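Local coordinates for protein cryptochrome DASH (Arabidopsis thaliana, PDB 2J4D) that binds DNA without regard to sequence, repairs cyclobutane pyrimidine dimers in single-stranded DNA and may serve as a flavin- and folate-carrying photoreceptor, at residues K107-K111 against R112-L116; D228-L232 against E233-V237. All coordinates share one frame; numbering follows the deposited sequence.

Contact 1 (K107-K111 against R112-L116); sequences KNLMK and RGLNL
The guanidinium of R112 is linked to N108 by a water lying at its edge, in plane: the water accepts from R112 NE (2.9 Å) and donates to N108 O. A cation-pi contact with F23 and a hydrogen bond from NH1 to P214 O hold the same group, while R112 CG rests against N108 O. With CG anti to the backbone N (chi1 -161°), the N115 amide swings beside the extended M110 chain, whose CE methyl stands obliquely above the amide plane, 3.0 Å from N115 ND2. Shortened to an alanine, this position would probably leave the CE methyl without the amide it packs on and R106 without its weak bond to OD1. Inward, L109 suits a buried place, its CD1 meeting L116 CB at 3.8 Å and its CD2 touching L114 CD1. L109 O accepts from opposite faces of its carbonyl plane, R112 N at 2.9 Å and L114 N at 3.0 Å. G113 N bonds to M110 O; glycine fits because, at its positive phi (87°), a CB would jam against R112 O. The L114-to-L109 and G113-to-M110 bonds form a Schellman motif, ending helix 92-111 before strand 117-120 in the photolyase alpha/beta domain.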
loop_
_atom_site.group_PDB
_atom_site.type_symbol
_atom_site.label_atom_id
_atom_site.label_comp_id
_atom_site.label_asym_id
_atom_site.label_seq_id
_atom_site.Cartn_x
_atom_site.Cartn_y
_atom_site.Cartn_z
ATOM N N LYS A 107 -16.592 12.164 0.172
ATOM C CA LYS A 107 -17.448 12.347 1.336
ATOM C C LYS A 107 -16.754 13.149 2.437
ATOM O O LYS A 107 -17.331 14.085 2.993
ATOM C CB LYS A 107 -17.879 10.983 1.872
ATOM C CG LYS A 107 -18.584 11.018 3.215
ATOM C CD LYS A 107 -19.043 9.621 3.608
ATOM C CE LYS A 107 -18.816 9.347 5.091
ATOM N NZ LYS A 107 -19.287 7.983 5.478
ATOM N N ASN A 108 -15.516 12.790 2.755
ATOM C CA ASN A 108 -14.792 13.491 3.809
ATOM C C ASN A 108 -14.399 14.914 3.423
ATOM O O ASN A 108 -14.315 15.794 4.284
ATOM C CB ASN A 108 -13.564 12.684 4.234
ATOM C CG ASN A 108 -13.945 11.421 4.976
ATOM O OD1 ASN A 108 -14.861 11.444 5.800
ATOM N ND2 ASN A 108 -13.252 10.320 4.703
ATOM N N LEU A 109 -14.158 15.147 2.136
ATOM C CA LEU A 109 -13.822 16.495 1.694
ATOM C C LEU A 109 -15.086 17.349 1.823
ATOM O O LEU A 109 -15.037 18.497 2.280
ATOM C CB LEU A 109 -13.329 16.481 0.242
ATOM C CG LEU A 109 -11.898 15.957 0.074
ATOM C CD1 LEU A 109 -11.579 15.789 -1.405
ATOM C CD2 LEU A 109 -10.925 16.929 0.724
ATOM N N MET A 110 -16.225 16.780 1.439
ATOM C CA MET A 110 -17.476 17.521 1.538
ATOM C C MET A 110 -17.768 17.936 2.978
ATOM O O MET A 110 -18.292 19.022 3.225
ATOM C CB MET A 110 -18.632 16.692 0.986
ATOM C CG MET A 110 -18.535 16.472 -0.509
ATOM S SD MET A 110 -19.913 15.550 -1.170
ATOM C CE MET A 110 -19.918 16.124 -2.825
ATOM N N LYS A 111 -17.417 17.085 3.934
ATOM C CA LYS A 111 -17.669 17.423 5.329
ATOM C C LYS A 111 -16.892 18.658 5.768
ATOM O O LYS A 111 -17.285 19.341 6.718
ATOM C CB LYS A 111 -17.343 16.234 6.231
ATOM C CG LYS A 111 -18.154 15.004 5.865
ATOM C CD LYS A 111 -18.075 13.908 6.908
ATOM C CE LYS A 111 -16.650 13.467 7.154
ATOM N NZ LYS A 111 -16.632 12.147 7.842
ATOM N N ARG A 112 -15.796 18.950 5.075
ATOM C CA ARG A 112 -14.984 20.114 5.403
ATOM C C ARG A 112 -15.245 21.287 4.451
ATOM O O ARG A 112 -14.463 22.238 4.396
ATOM C CB ARG A 112 -13.498 19.749 5.382
ATOM C CG ARG A 112 -13.182 18.479 6.155
ATOM C CD ARG A 112 -12.119 18.676 7.214
ATOM N NE ARG A 112 -11.818 17.409 7.879
ATOM C CZ ARG A 112 -10.927 17.251 8.857
ATOM N NH1 ARG A 112 -10.227 18.288 9.306
ATOM N NH2 ARG A 112 -10.734 16.046 9.386
ATOM N N GLY A 113 -16.339 21.215 3.695
ATOM C CA GLY A 113 -16.670 22.301 2.782
ATOM C C GLY A 113 -16.068 22.254 1.387
ATOM O O GLY A 113 -16.134 23.234 0.645
ATOM N N LEU A 114 -15.473 21.128 1.015
ATOM C CA LEU A 114 -14.881 21.011 -0.319
ATOM C C LEU A 114 -15.605 19.913 -1.075
ATOM O O LEU A 114 -16.724 19.544 -0.739
ATOM C CB LEU A 114 -13.389 20.654 -0.215
ATOM C CG LEU A 114 -12.449 21.674 0.433
ATOM C CD1 LEU A 114 -11.085 21.041 0.676
ATOM C CD2 LEU A 114 -12.318 22.900 -0.468
ATOM N N ASN A 115 -14.958 19.400 -2.111
ATOM C CA ASN A 115 -15.508 18.303 -2.889
ATOM C C ASN A 115 -14.330 17.762 -3.681
ATOM O O ASN A 115 -13.240 18.324 -3.629
ATOM C CB ASN A 115 -16.590 18.779 -3.857
ATOM C CG ASN A 115 -17.480 17.639 -4.343
ATOM O OD1 ASN A 115 -17.087 16.471 -4.332
ATOM N ND2 ASN A 115 -18.686 17.979 -4.781
ATOM N N LEU A 116 -14.547 16.678 -4.411
ATOM C CA LEU A 116 -13.483 16.091 -5.213
ATOM C C LEU A 116 -13.910 16.032 -6.668
ATOM O O LEU A 116 -14.910 15.405 -7.004
ATOM C CB LEU A 116 -13.164 14.675 -4.718
ATOM C CG LEU A 116 -12.082 13.887 -5.466
ATOM C CD1 LEU A 116 -10.710 14.531 -5.252
ATOM C CD2 LEU A 116 -12.077 12.455 -4.946
HETATM O O HOH W 1 -13.293 15.171 6.890
#

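Contact 2 (D228-L232 against E233-V237); sequences DVPTL and EKLGV
L232 O takes a good bond from V237 N (2.9 Å, 165° at the hydrogen), which approaches from above the carbonyl plane, and a weak one from L235 N. The same L235 N–H also reaches T231 O, in the carbonyl plane, at 3.2 Å. On T231 the hydroxyl sits between the backbone N and the carbonyl carbon (chi1 67°), where OG1 accepts K234 N at 3.1 Å. The two T231 bonds make an ST motif that overlaps the type I turn E233–G236. There G236 N returns to E233 O, and with V237 N on L232 O this gives the paired bonds of a Schellman motif. G236 has positive phi, where any side chain would press on the L235 carbonyl. K234 crosses the T231 side chain at about a right angle and bends at chi3; its CE lies 3.3 Å from T231 CG2, closer than two carbons normally pack, and NZ ends 4.8 Å from D228 OD2, near an opposite charge but not bonded to it. Away from the K234 chain, P230, L232 and L235 meet M99 of helix 92-111, where hydrocarbon is the fitting surface: L235 CD1 lies 4.2 Å from P230 CG, and L232 CB lies 4.1 Å from V237 CB.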
loop_
_atom_site.group_PDB
_atom_site.type_symbol
_atom_site.label_atom_id
_atom_site.label_comp_id
_atom_site.label_asym_id
_atom_site.label_seq_id
_atom_site.Cartn_x
_atom_site.Cartn_y
_atom_site.Cartn_z
ATOM N N ASP A 228 -18.631 11.729 -11.940
ATOM C CA ASP A 228 -19.083 10.513 -11.276
ATOM C C ASP A 228 -17.857 9.681 -10.945
ATOM O O ASP A 228 -16.822 9.813 -11.599
ATOM C CB ASP A 228 -19.972 9.661 -12.190
ATOM C CG ASP A 228 -21.157 10.419 -12.739
ATOM O OD1 ASP A 228 -21.603 11.391 -12.091
ATOM O OD2 ASP A 228 -21.652 10.024 -13.816
ATOM N N VAL A 229 -17.963 8.832 -9.932
ATOM C CA VAL A 229 -16.854 7.947 -9.605
ATOM C C VAL A 229 -16.936 6.953 -10.751
ATOM O O VAL A 229 -18.016 6.455 -11.067
ATOM C CB VAL A 229 -17.089 7.210 -8.281
ATOM C CG1 VAL A 229 -15.967 6.208 -8.031
ATOM C CG2 VAL A 229 -17.176 8.212 -7.148
ATOM N N PRO A 230 -15.809 6.656 -11.404
ATOM C CA PRO A 230 -15.910 5.704 -12.508
ATOM C C PRO A 230 -16.267 4.312 -12.021
ATOM O O PRO A 230 -16.151 4.003 -10.835
ATOM C CB PRO A 230 -14.521 5.762 -13.132
ATOM C CG PRO A 230 -13.648 5.930 -11.925
ATOM C CD PRO A 230 -14.401 6.992 -11.125
ATOM N N THR A 231 -16.735 3.482 -12.939
ATOM C CA THR A 231 -17.081 2.115 -12.608
ATOM C C THR A 231 -15.984 1.281 -13.233
ATOM O O THR A 231 -15.442 1.645 -14.279
ATOM C CB THR A 231 -18.431 1.692 -13.226
ATOM O OG1 THR A 231 -18.313 1.637 -14.657
ATOM C CG2 THR A 231 -19.522 2.674 -12.842
ATOM N N LEU A 232 -15.646 0.168 -12.601
ATOM C CA LEU A 232 -14.610 -0.685 -13.136
ATOM C C LEU A 232 -14.938 -1.087 -14.566
ATOM O O LEU A 232 -14.051 -1.147 -15.419
ATOM C CB LEU A 232 -14.441 -1.927 -12.262
ATOM C CG LEU A 232 -13.893 -1.633 -10.864
ATOM C CD1 LEU A 232 -13.641 -2.948 -10.125
ATOM C CD2 LEU A 232 -12.602 -0.831 -10.976
ATOM N N GLU A 233 -16.216 -1.345 -14.832
ATOM C CA GLU A 233 -16.635 -1.741 -16.171
ATOM C C GLU A 233 -16.308 -0.684 -17.224
ATOM O O GLU A 233 -15.871 -1.022 -18.322
ATOM C CB GLU A 233 -18.128 -2.073 -16.175
ATOM C CG GLU A 233 -18.445 -3.349 -15.395
ATOM C CD GLU A 233 -19.936 -3.585 -15.229
ATOM O OE1 GLU A 233 -20.606 -2.735 -14.602
ATOM O OE2 GLU A 233 -20.432 -4.620 -15.725
ATOM N N LYS A 234 -16.520 0.589 -16.901
ATOM C CA LYS A 234 -16.198 1.662 -17.840
ATOM C C LYS A 234 -14.698 1.640 -18.111
ATOM O O LYS A 234 -14.245 2.025 -19.192
ATOM C CB LYS A 234 -16.548 3.035 -17.260
ATOM C CG LYS A 234 -18.023 3.372 -17.182
ATOM C CD LYS A 234 -18.210 4.796 -16.634
ATOM C CE LYS A 234 -18.894 4.800 -15.268
ATOM N NZ LYS A 234 -18.878 6.138 -14.603
ATOM N N LEU A 235 -13.937 1.199 -17.110
ATOM C CA LEU A 235 -12.484 1.131 -17.199
ATOM C C LEU A 235 -11.978 -0.121 -17.871
ATOM O O LEU A 235 -10.774 -0.276 -18.068
ATOM C CB LEU A 235 -11.878 1.227 -15.806
ATOM C CG LEU A 235 -12.311 2.510 -15.113
ATOM C CD1 LEU A 235 -11.747 2.570 -13.701
ATOM C CD2 LEU A 235 -11.846 3.680 -15.954
ATOM N N GLY A 236 -12.890 -1.023 -18.212
ATOM C CA GLY A 236 -12.484 -2.245 -18.876
ATOM C C GLY A 236 -12.059 -3.357 -17.939
ATOM O O GLY A 236 -11.334 -4.269 -18.336
ATOM N N VAL A 237 -12.506 -3.286 -16.690
ATOM C CA VAL A 237 -12.164 -4.311 -15.714
ATOM C C VAL A 237 -13.442 -5.009 -15.264
ATOM O O VAL A 237 -14.423 -4.354 -14.923
ATOM C CB VAL A 237 -11.461 -3.699 -14.468
ATOM C CG1 VAL A 237 -11.175 -4.792 -13.441
ATOM C CG2 VAL A 237 -10.159 -3.019 -14.880
#

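Overall arrangement
From the N terminus, contact 1 comes first, joining the end of helix 92-111 to the turn before strand 117-120, an outermost strand of the five-stranded parallel sheet. Contact 2 follows in series, in the long loop between helix 194-204 and strand 245-248; each folds a continuous segment on itself, so neither encloses the other and they do not cross. The centres of contacts 1 and 2 lie about 22 Å apart and their nearest atoms about 7 Å apart. Helix 92-111 connects them: contact 1 terminates it, while contact 2 lies against its earlier residues A92 and M99. The long loop also reaches contact 1, through L217 and W226, and V229 and P230 touch I118 in strand 117-120.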